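PDB 2W8D: processed glycerol phosphate lipoteichoic acid synthase 2 from Bacillus subtilis, which belongs to the sulfatase-like family of the alkaline phosphatase clan and holds a magnesium ion in its extracytoplasmic C-terminal domain, the fragment modelled here. Local coordinates for residues A[68-80]-A[303-315]. Sequence-based numbering, arbitrary orientation.
Sequences ETFYFDNFFHQTG and KVHKYAGDVDVAP
Phe-76 N donates to Ala-308 O at 2.9 Å, while Ala-308 N and Asp-310 N return bonds to Asn-74 O and Phe-76 O; this alternation defines a parallel pairing of 75-76 with 308-309. Beyond the paired strands the side chains take over. Asp-310 OD2 accepts Gln-78 N at 2.8 Å, from 51° out of the carboxylate plane, and Gln-78 OE1 takes Val-311 N at 2.9 Å, nearly in line with its C=O. The extended Gln-78 chain carries the amide across Gly-309, with Gln-78 CD 3.7 Å from Gly-309 CA; Gln-78 NE2 goes on to Pro-345 O. On the face shared with Ala-308, Phe-75 CE1 meets Val-313 CG2 at 3.7 Å, joining the strand to Val-313 of helix 313-320.

Upstream, where regular pairing breaks off, side chains and a water join the segments. Asn-74 ND2 reaches His-305 O at 2.9 Å within its own amide plane, and the amide stacks on Tyr-307, the planes 21° apart, with Asn-74 CB over the ring face. Its OD1 is held by Arg-289. His-305 ND1 gives a straight bond (166°) to the syn side of Asp-73 OD1. One water links the backbones, accepting from Asn-74 N and donating to Val-304 O and Lys-306 O.

Strand 292-296 flanks 70-76 antiparallel on its other side, making it an inner strand of the mixed sheet. Polar groups thus carry the contact where the pairing stops, and Gln-78 is gripped twice, through its backbone N by Asp-310 and through its side-chain oxygen by Val-311 N, just before the chain nears the magnesium ion, about 8 Å from the side chain of Thr-79.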
ATOM      1  N   GLU A  68     -19.949   0.156  -6.002  1.00 19.13           N
ATOM      2  CA  GLU A  68     -19.142   1.236  -6.604  1.00 18.94           C
ATOM      3  C   GLU A  68     -17.649   1.207  -6.313  1.00 18.21           C
ATOM      4  O   GLU A  68     -16.857   1.735  -7.089  1.00 18.51           O
ATOM      5  CB  GLU A  68     -19.713   2.631  -6.259  1.00 19.01           C
ATOM      6  CG  GLU A  68     -19.843   2.974  -4.768  1.00 19.67           C
ATOM      7  CD  GLU A  68     -20.548   4.329  -4.535  1.00 23.86           C
ATOM      8  OE1 GLU A  68     -19.986   5.383  -4.936  1.00 24.33           O
ATOM      9  OE2 GLU A  68     -21.662   4.348  -3.949  1.00 21.61           O
ATOM     10  N   THR A  69     -17.256   0.597  -5.200  1.00 17.30           N
ATOM     11  CA  THR A  69     -15.856   0.606  -4.793  1.00 15.40           C
ATOM     12  C   THR A  69     -15.149  -0.649  -5.303  1.00 14.77           C
ATOM     13  O   THR A  69     -15.684  -1.749  -5.195  1.00 13.81           O
ATOM     14  CB  THR A  69     -15.751   0.708  -3.272  1.00 15.48           C
ATOM     15  OG1 THR A  69     -16.564   1.795  -2.822  1.00 14.10           O
ATOM     16  CG2 THR A  69     -14.314   0.931  -2.827  1.00 14.85           C
ATOM     17  N   PHE A  70     -13.973  -0.462  -5.904  1.00 14.04           N
ATOM     18  CA  PHE A  70     -13.116  -1.573  -6.294  1.00 14.01           C
ATOM     19  C   PHE A  70     -12.558  -2.122  -5.018  1.00 14.26           C
ATOM     20  O   PHE A  70     -11.963  -1.378  -4.232  1.00 14.28           O
ATOM     21  CB  PHE A  70     -11.894  -1.154  -7.100  1.00 13.47           C
ATOM     22  CG  PHE A  70     -12.174  -0.639  -8.493  1.00 13.49           C
ATOM     23  CD1 PHE A  70     -12.269  -1.507  -9.562  1.00 13.35           C
ATOM     24  CD2 PHE A  70     -12.212   0.723  -8.744  1.00 11.15           C
ATOM     25  CE1 PHE A  70     -12.463  -1.031 -10.835  1.00 12.96           C
ATOM     26  CE2 PHE A  70     -12.396   1.208 -10.016  1.00 11.28           C
ATOM     27  CZ  PHE A  70     -12.524   0.335 -11.062  1.00 12.86           C
ATOM     28  N   TYR A  71     -12.742  -3.417  -4.807  1.00 14.82           N
ATOM     29  CA  TYR A  71     -12.093  -4.098  -3.703  1.00 15.24           C
ATOM     30  C   TYR A  71     -11.338  -5.306  -4.273  1.00 15.80           C
ATOM     31  O   TYR A  71     -11.873  -6.015  -5.123  1.00 15.72           O
ATOM     32  CB  TYR A  71     -13.123  -4.540  -2.655  1.00 15.69           C
ATOM     33  CG  TYR A  71     -12.511  -5.403  -1.563  1.00 15.21           C
ATOM     34  CD1 TYR A  71     -11.507  -4.885  -0.740  1.00 15.16           C
ATOM     35  CD2 TYR A  71     -12.910  -6.728  -1.375  1.00 14.47           C
ATOM     36  CE1 TYR A  71     -10.932  -5.653   0.249  1.00 15.24           C
ATOM     37  CE2 TYR A  71     -12.319  -7.535  -0.380  1.00 13.18           C
ATOM     38  CZ  TYR A  71     -11.331  -6.978   0.418  1.00 15.78           C
ATOM     39  OH  TYR A  71     -10.713  -7.715   1.402  1.00 19.33           O
ATOM     40  N   PHE A  72     -10.096  -5.493  -3.820  1.00 15.69           N
ATOM     41  CA  PHE A  72      -9.209  -6.552  -4.276  1.00 15.99           C
ATOM     42  C   PHE A  72      -8.899  -7.468  -3.089  1.00 16.41           C
ATOM     43  O   PHE A  72      -8.213  -7.050  -2.142  1.00 16.60           O
ATOM     44  CB  PHE A  72      -7.896  -5.962  -4.836  1.00 15.65           C
ATOM     45  CG  PHE A  72      -8.097  -4.872  -5.879  1.00 14.95           C
ATOM     46  CD1 PHE A  72      -7.997  -5.155  -7.238  1.00 13.85           C
ATOM     47  CD2 PHE A  72      -8.376  -3.569  -5.500  1.00 13.08           C
ATOM     48  CE1 PHE A  72      -8.181  -4.158  -8.194  1.00 13.05           C
ATOM     49  CE2 PHE A  72      -8.559  -2.569  -6.455  1.00 12.47           C
ATOM     50  CZ  PHE A  72      -8.460  -2.870  -7.802  1.00 12.59           C
ATOM     51  N   ASP A  73      -9.394  -8.715  -3.154  1.00 16.12           N
ATOM     52  CA  ASP A  73      -9.282  -9.688  -2.066  1.00 16.04           C
ATOM     53  C   ASP A  73      -8.098 -10.687  -2.203  1.00 15.39           C
ATOM     54  O   ASP A  73      -7.859 -11.541  -1.321  1.00 14.82           O
ATOM     55  CB  ASP A  73     -10.625 -10.418  -1.888  1.00 16.21           C
ATOM     56  CG  ASP A  73     -11.004 -11.249  -3.101  1.00 17.67           C
ATOM     57  OD1 ASP A  73     -10.731 -10.868  -4.250  1.00 21.26           O
ATOM     58  OD2 ASP A  73     -11.590 -12.308  -2.920  1.00 23.94           O
ATOM     59  N   ASN A  74      -7.375 -10.582  -3.307  1.00 14.64           N
ATOM     60  CA  ASN A  74      -6.130 -11.306  -3.480  1.00 13.91           C
ATOM     61  C   ASN A  74      -4.935 -10.360  -3.741  1.00 13.69           C
ATOM     62  O   ASN A  74      -4.154 -10.544  -4.664  1.00 13.12           O
ATOM     63  CB  ASN A  74      -6.282 -12.328  -4.585  1.00 13.97           C
ATOM     64  CG  ASN A  74      -7.250 -13.408  -4.236  1.00 14.61           C
ATOM     65  OD1 ASN A  74      -7.218 -13.963  -3.132  1.00 17.74           O
ATOM     66  ND2 ASN A  74      -8.103 -13.743  -5.175  1.00 12.93           N
ATOM     67  N   PHE A  75      -4.816  -9.348  -2.897  1.00 13.51           N
ATOM     68  CA  PHE A  75      -3.778  -8.345  -3.017  1.00 13.84           C
ATOM     69  C   PHE A  75      -2.813  -8.538  -1.842  1.00 13.73           C
ATOM     70  O   PHE A  75      -3.238  -8.700  -0.721  1.00 15.22           O
ATOM     71  CB  PHE A  75      -4.417  -6.946  -3.025  1.00 13.36           C
ATOM     72  CG  PHE A  75      -3.432  -5.831  -2.945  1.00 12.54           C
ATOM     73  CD1 PHE A  75      -2.783  -5.368  -4.086  1.00 12.01           C
ATOM     74  CD2 PHE A  75      -3.152  -5.237  -1.733  1.00 11.73           C
ATOM     75  CE1 PHE A  75      -1.862  -4.331  -4.015  1.00 11.88           C
ATOM     76  CE2 PHE A  75      -2.222  -4.195  -1.638  1.00  9.20           C
ATOM     77  CZ  PHE A  75      -1.582  -3.746  -2.761  1.00 12.75           C
ATOM     78  N   PHE A  76      -1.523  -8.564  -2.117  1.00 13.66           N
ATOM     79  CA  PHE A  76      -0.532  -8.935  -1.144  1.00 13.75           C
ATOM     80  C   PHE A  76       0.446  -7.787  -0.859  1.00 13.76           C
ATOM     81  O   PHE A  76       0.922  -7.117  -1.785  1.00 13.34           O
ATOM     82  CB  PHE A  76       0.238 -10.181  -1.650  1.00 13.59           C
ATOM     83  CG  PHE A  76      -0.628 -11.423  -1.763  1.00 14.88           C
ATOM     84  CD1 PHE A  76      -0.595 -12.410  -0.766  1.00 13.94           C
ATOM     85  CD2 PHE A  76      -1.482 -11.608  -2.864  1.00 12.30           C
ATOM     86  CE1 PHE A  76      -1.416 -13.556  -0.852  1.00 13.25           C
ATOM     87  CE2 PHE A  76      -2.297 -12.751  -2.959  1.00 12.50           C
ATOM     88  CZ  PHE A  76      -2.260 -13.719  -1.951  1.00 14.89           C
ATOM     89  N   HIS A  77       0.814  -7.604   0.409  1.00 14.07           N
ATOM     90  CA  HIS A  77       1.950  -6.700   0.694  1.00 15.31           C
ATOM     91  C   HIS A  77       3.271  -7.347   0.213  1.00 16.09           C
ATOM     92  O   HIS A  77       3.411  -8.560   0.207  1.00 15.64           O
ATOM     93  CB  HIS A  77       2.017  -6.320   2.174  1.00 14.61           C
ATOM     94  CG  HIS A  77       2.618  -7.383   3.037  1.00 16.69           C
ATOM     95  ND1 HIS A  77       3.977  -7.455   3.286  1.00 15.99           N
ATOM     96  CD2 HIS A  77       2.053  -8.425   3.695  1.00 13.56           C
ATOM     97  CE1 HIS A  77       4.222  -8.495   4.063  1.00 16.24           C
ATOM     98  NE2 HIS A  77       3.074  -9.110   4.311  1.00 17.02           N
ATOM     99  N   GLN A  78       4.234  -6.534  -0.197  1.00 16.94           N
ATOM    100  CA  GLN A  78       5.501  -7.079  -0.671  1.00 17.46           C
ATOM    101  C   GLN A  78       6.672  -6.497   0.110  1.00 18.01           C
ATOM    102  O   GLN A  78       7.792  -6.455  -0.404  1.00 19.12           O
ATOM    103  CB  GLN A  78       5.654  -6.821  -2.181  1.00 17.23           C
ATOM    104  CG  GLN A  78       4.528  -7.458  -3.037  1.00 16.70           C
ATOM    105  CD  GLN A  78       4.600  -7.035  -4.471  1.00 17.91           C
ATOM    106  OE1 GLN A  78       4.410  -5.849  -4.788  1.00 19.22           O
ATOM    107  NE2 GLN A  78       4.908  -7.982  -5.361  1.00 16.39           N
ATOM    108  N   THR A  79       6.409  -6.078   1.346  1.00 17.34           N
ATOM    109  CA  THR A  79       7.373  -5.393   2.177  1.00 18.18           C
ATOM    110  C   THR A  79       8.411  -6.310   2.787  1.00 19.65           C
ATOM    111  O   THR A  79       8.213  -7.543   2.881  1.00 19.36           O
ATOM    112  CB  THR A  79       6.694  -4.592   3.345  1.00 18.47           C
ATOM    113  OG1 THR A  79       6.070  -5.498   4.248  1.00 19.49           O
ATOM    114  CG2 THR A  79       5.650  -3.558   2.821  1.00 16.22           C
ATOM    115  N   GLY A  80       9.531  -5.695   3.174  1.00 20.15           N
ATOM    116  CA  GLY A  80      10.595  -6.364   3.931  1.00 20.82           C
ATOM    117  C   GLY A  80      10.801  -5.592   5.240  1.00 21.41           C
ATOM    118  O   GLY A  80       9.819  -5.150   5.912  1.00 22.22           O
ATOM    119  N   LYS A 303     -15.469  -5.714  -7.661  1.00 18.16           N
ATOM    120  CA  LYS A 303     -14.761  -6.586  -6.718  1.00 18.12           C
ATOM    121  C   LYS A 303     -13.846  -7.478  -7.515  1.00 17.27           C
ATOM    122  O   LYS A 303     -14.281  -8.502  -8.022  1.00 17.34           O
ATOM    123  CB  LYS A 303     -15.768  -7.438  -5.923  1.00 17.94           C
ATOM    124  CG  LYS A 303     -17.046  -6.650  -5.539  1.00 20.55           C
ATOM    125  CD  LYS A 303     -16.715  -5.464  -4.605  1.00 20.42           C
ATOM    126  CE  LYS A 303     -17.571  -4.297  -4.874  1.00 19.75           C
ATOM    127  NZ  LYS A 303     -17.472  -3.302  -3.782  1.00 19.35           N
ATOM    128  N   VAL A 304     -12.585  -7.093  -7.667  1.00 16.66           N
ATOM    129  CA  VAL A 304     -11.685  -7.877  -8.547  1.00 16.40           C
ATOM    130  C   VAL A 304     -10.851  -8.949  -7.822  1.00 16.25           C
ATOM    131  O   VAL A 304     -10.326  -8.688  -6.748  1.00 16.58           O
ATOM    132  CB  VAL A 304     -10.898  -6.992  -9.607  1.00 16.49           C
ATOM    133  CG1 VAL A 304     -11.200  -5.514  -9.460  1.00 15.64           C
ATOM    134  CG2 VAL A 304      -9.446  -7.293  -9.654  1.00 14.46           C
ATOM    135  N   HIS A 305     -10.779 -10.154  -8.403  1.00 15.85           N
ATOM    136  CA  HIS A 305     -10.130 -11.320  -7.754  1.00 15.89           C
ATOM    137  C   HIS A 305      -8.744 -11.651  -8.295  1.00 15.49           C
ATOM    138  O   HIS A 305      -8.115 -12.632  -7.879  1.00 14.66           O
ATOM    139  CB  HIS A 305     -11.030 -12.568  -7.810  1.00 15.10           C
ATOM    140  CG  HIS A 305     -12.427 -12.295  -7.377  1.00 18.02           C
ATOM    141  ND1 HIS A 305     -12.727 -11.794  -6.128  1.00 21.52           N
ATOM    142  CD2 HIS A 305     -13.603 -12.389  -8.040  1.00 20.02           C
ATOM    143  CE1 HIS A 305     -14.033 -11.597  -6.038  1.00 21.93           C
ATOM    144  NE2 HIS A 305     -14.586 -11.960  -7.181  1.00 22.14           N
ATOM    145  N   LYS A 306      -8.287 -10.849  -9.236  1.00 15.59           N
ATOM    146  CA  LYS A 306      -6.944 -11.001  -9.753  1.00 16.27           C
ATOM    147  C   LYS A 306      -5.898 -10.877  -8.634  1.00 15.68           C
ATOM    148  O   LYS A 306      -5.962  -9.980  -7.811  1.00 15.56           O
ATOM    149  CB  LYS A 306      -6.672  -9.931 -10.804  1.00 16.45           C
ATOM    150  CG  LYS A 306      -7.494 -10.092 -12.074  1.00 18.55           C
ATOM    151  CD  LYS A 306      -6.951  -9.147 -13.105  1.00 21.87           C
ATOM    152  CE  LYS A 306      -7.860  -9.015 -14.320  1.00 24.24           C
ATOM    153  NZ  LYS A 306      -7.344  -7.852 -15.114  1.00 25.26           N
ATOM    154  N   TYR A 307      -4.948 -11.799  -8.620  1.00 15.57           N
ATOM    155  CA  TYR A 307      -3.760 -11.727  -7.749  1.00 15.01           C
ATOM    156  C   TYR A 307      -2.965 -10.481  -8.128  1.00 14.87           C
ATOM    157  O   TYR A 307      -2.865 -10.165  -9.307  1.00 14.23           O
ATOM    158  CB  TYR A 307      -2.958 -13.031  -7.873  1.00 13.86           C
ATOM    159  CG  TYR A 307      -3.596 -14.142  -7.069  1.00 13.92           C
ATOM    160  CD1 TYR A 307      -4.888 -14.597  -7.341  1.00 15.45           C
ATOM    161  CD2 TYR A 307      -2.926 -14.693  -5.992  1.00 14.82           C
ATOM    162  CE1 TYR A 307      -5.492 -15.615  -6.545  1.00 15.43           C
ATOM    163  CE2 TYR A 307      -3.492 -15.694  -5.209  1.00 15.18           C
ATOM    164  CZ  TYR A 307      -4.752 -16.140  -5.475  1.00 17.18           C
ATOM    165  OH  TYR A 307      -5.222 -17.110  -4.650  1.00 18.45           O
ATOM    166  N   ALA A 308      -2.467  -9.758  -7.119  1.00 14.99           N
ATOM    167  CA  ALA A 308      -1.768  -8.492  -7.301  1.00 15.97           C
ATOM    168  C   ALA A 308      -0.927  -8.169  -6.078  1.00 16.25           C
ATOM    169  O   ALA A 308      -1.245  -8.616  -4.999  1.00 17.02           O
ATOM    170  CB  ALA A 308      -2.792  -7.345  -7.550  1.00 16.44           C
ATOM    171  N   GLY A 309       0.112  -7.349  -6.228  1.00 16.73           N
ATOM    172  CA  GLY A 309       0.917  -6.901  -5.083  1.00 16.77           C
ATOM    173  C   GLY A 309       1.079  -5.387  -5.012  1.00 17.10           C
ATOM    174  O   GLY A 309       0.639  -4.678  -5.905  1.00 18.02           O
ATOM    175  N   ASP A 310       1.684  -4.889  -3.937  1.00 16.93           N
ATOM    176  CA  ASP A 310       1.953  -3.461  -3.767  1.00 17.44           C
ATOM    177  C   ASP A 310       2.448  -2.716  -5.009  1.00 17.57           C
ATOM    178  O   ASP A 310       2.016  -1.598  -5.206  1.00 17.65           O
ATOM    179  CB  ASP A 310       3.017  -3.233  -2.684  1.00 17.32           C
ATOM    180  CG  ASP A 310       2.492  -3.431  -1.311  1.00 18.72           C
ATOM    181  OD1 ASP A 310       1.267  -3.175  -1.075  1.00 15.50           O
ATOM    182  OD2 ASP A 310       3.308  -3.879  -0.473  1.00 18.15           O
ATOM    183  N   VAL A 311       3.371  -3.303  -5.804  1.00 17.36           N
ATOM    184  CA  VAL A 311       4.010  -2.595  -6.937  1.00 16.74           C
ATOM    185  C   VAL A 311       3.014  -2.355  -8.091  1.00 17.31           C
ATOM    186  O   VAL A 311       3.276  -1.563  -9.016  1.00 16.18           O
ATOM    187  CB  VAL A 311       5.290  -3.325  -7.473  1.00 17.83           C
ATOM    188  CG1 VAL A 311       6.469  -3.289  -6.438  1.00 16.91           C
ATOM    189  CG2 VAL A 311       4.976  -4.734  -7.900  1.00 16.47           C
ATOM    190  N   ASP A 312       1.870  -3.039  -8.029  1.00 16.70           N
ATOM    191  CA  ASP A 312       0.836  -2.873  -9.038  1.00 16.96           C
ATOM    192  C   ASP A 312      -0.058  -1.646  -8.818  1.00 16.63           C
ATOM    193  O   ASP A 312      -0.744  -1.236  -9.739  1.00 17.09           O
ATOM    194  CB  ASP A 312      -0.050  -4.122  -9.130  1.00 16.80           C
ATOM    195  CG  ASP A 312       0.737  -5.401  -9.387  1.00 16.98           C
ATOM    196  OD1 ASP A 312       1.826  -5.349  -9.986  1.00 19.37           O
ATOM    197  OD2 ASP A 312       0.224  -6.474  -9.042  1.00 15.67           O
ATOM    198  N   VAL A 313      -0.064  -1.065  -7.620  1.00 16.46           N
ATOM    199  CA  VAL A 313      -0.981   0.052  -7.336  1.00 16.59           C
ATOM    200  C   VAL A 313      -0.737   1.306  -8.186  1.00 16.87           C
ATOM    201  O   VAL A 313      -1.680   1.867  -8.761  1.00 18.22           O
ATOM    202  CB  VAL A 313      -1.045   0.413  -5.824  1.00 16.74           C
ATOM    203  CG1 VAL A 313      -2.138   1.474  -5.536  1.00 15.73           C
ATOM    204  CG2 VAL A 313      -1.346  -0.800  -5.013  1.00 15.49           C
ATOM    205  N   ALA A 314       0.513   1.722  -8.289  1.00 16.81           N
ATOM    206  CA  ALA A 314       0.862   2.999  -8.929  1.00 17.34           C
ATOM    207  C   ALA A 314       0.414   3.085 -10.391  1.00 17.17           C
ATOM    208  O   ALA A 314      -0.163   4.098 -10.773  1.00 17.01           O
ATOM    209  CB  ALA A 314       2.381   3.316  -8.792  1.00 15.93           C
ATOM    210  N   PRO A 315       0.689   2.023 -11.205  1.00 17.32           N
ATOM    211  CA  PRO A 315       0.165   2.000 -12.595  1.00 16.84           C
ATOM    212  C   PRO A 315      -1.344   1.847 -12.714  1.00 17.57           C
ATOM    213  O   PRO A 315      -1.919   2.264 -13.715  1.00 18.90           O
ATOM    214  CB  PRO A 315       0.844   0.781 -13.219  1.00 16.94           C
ATOM    215  CG  PRO A 315       1.507   0.019 -12.044  1.00 16.35           C
ATOM    216  CD  PRO A 315       1.786   1.045 -11.019  1.00 15.90           C
TER
HETATM  217  O   HOH W   1      -7.516  -9.129  -5.917  1.00 21.14           O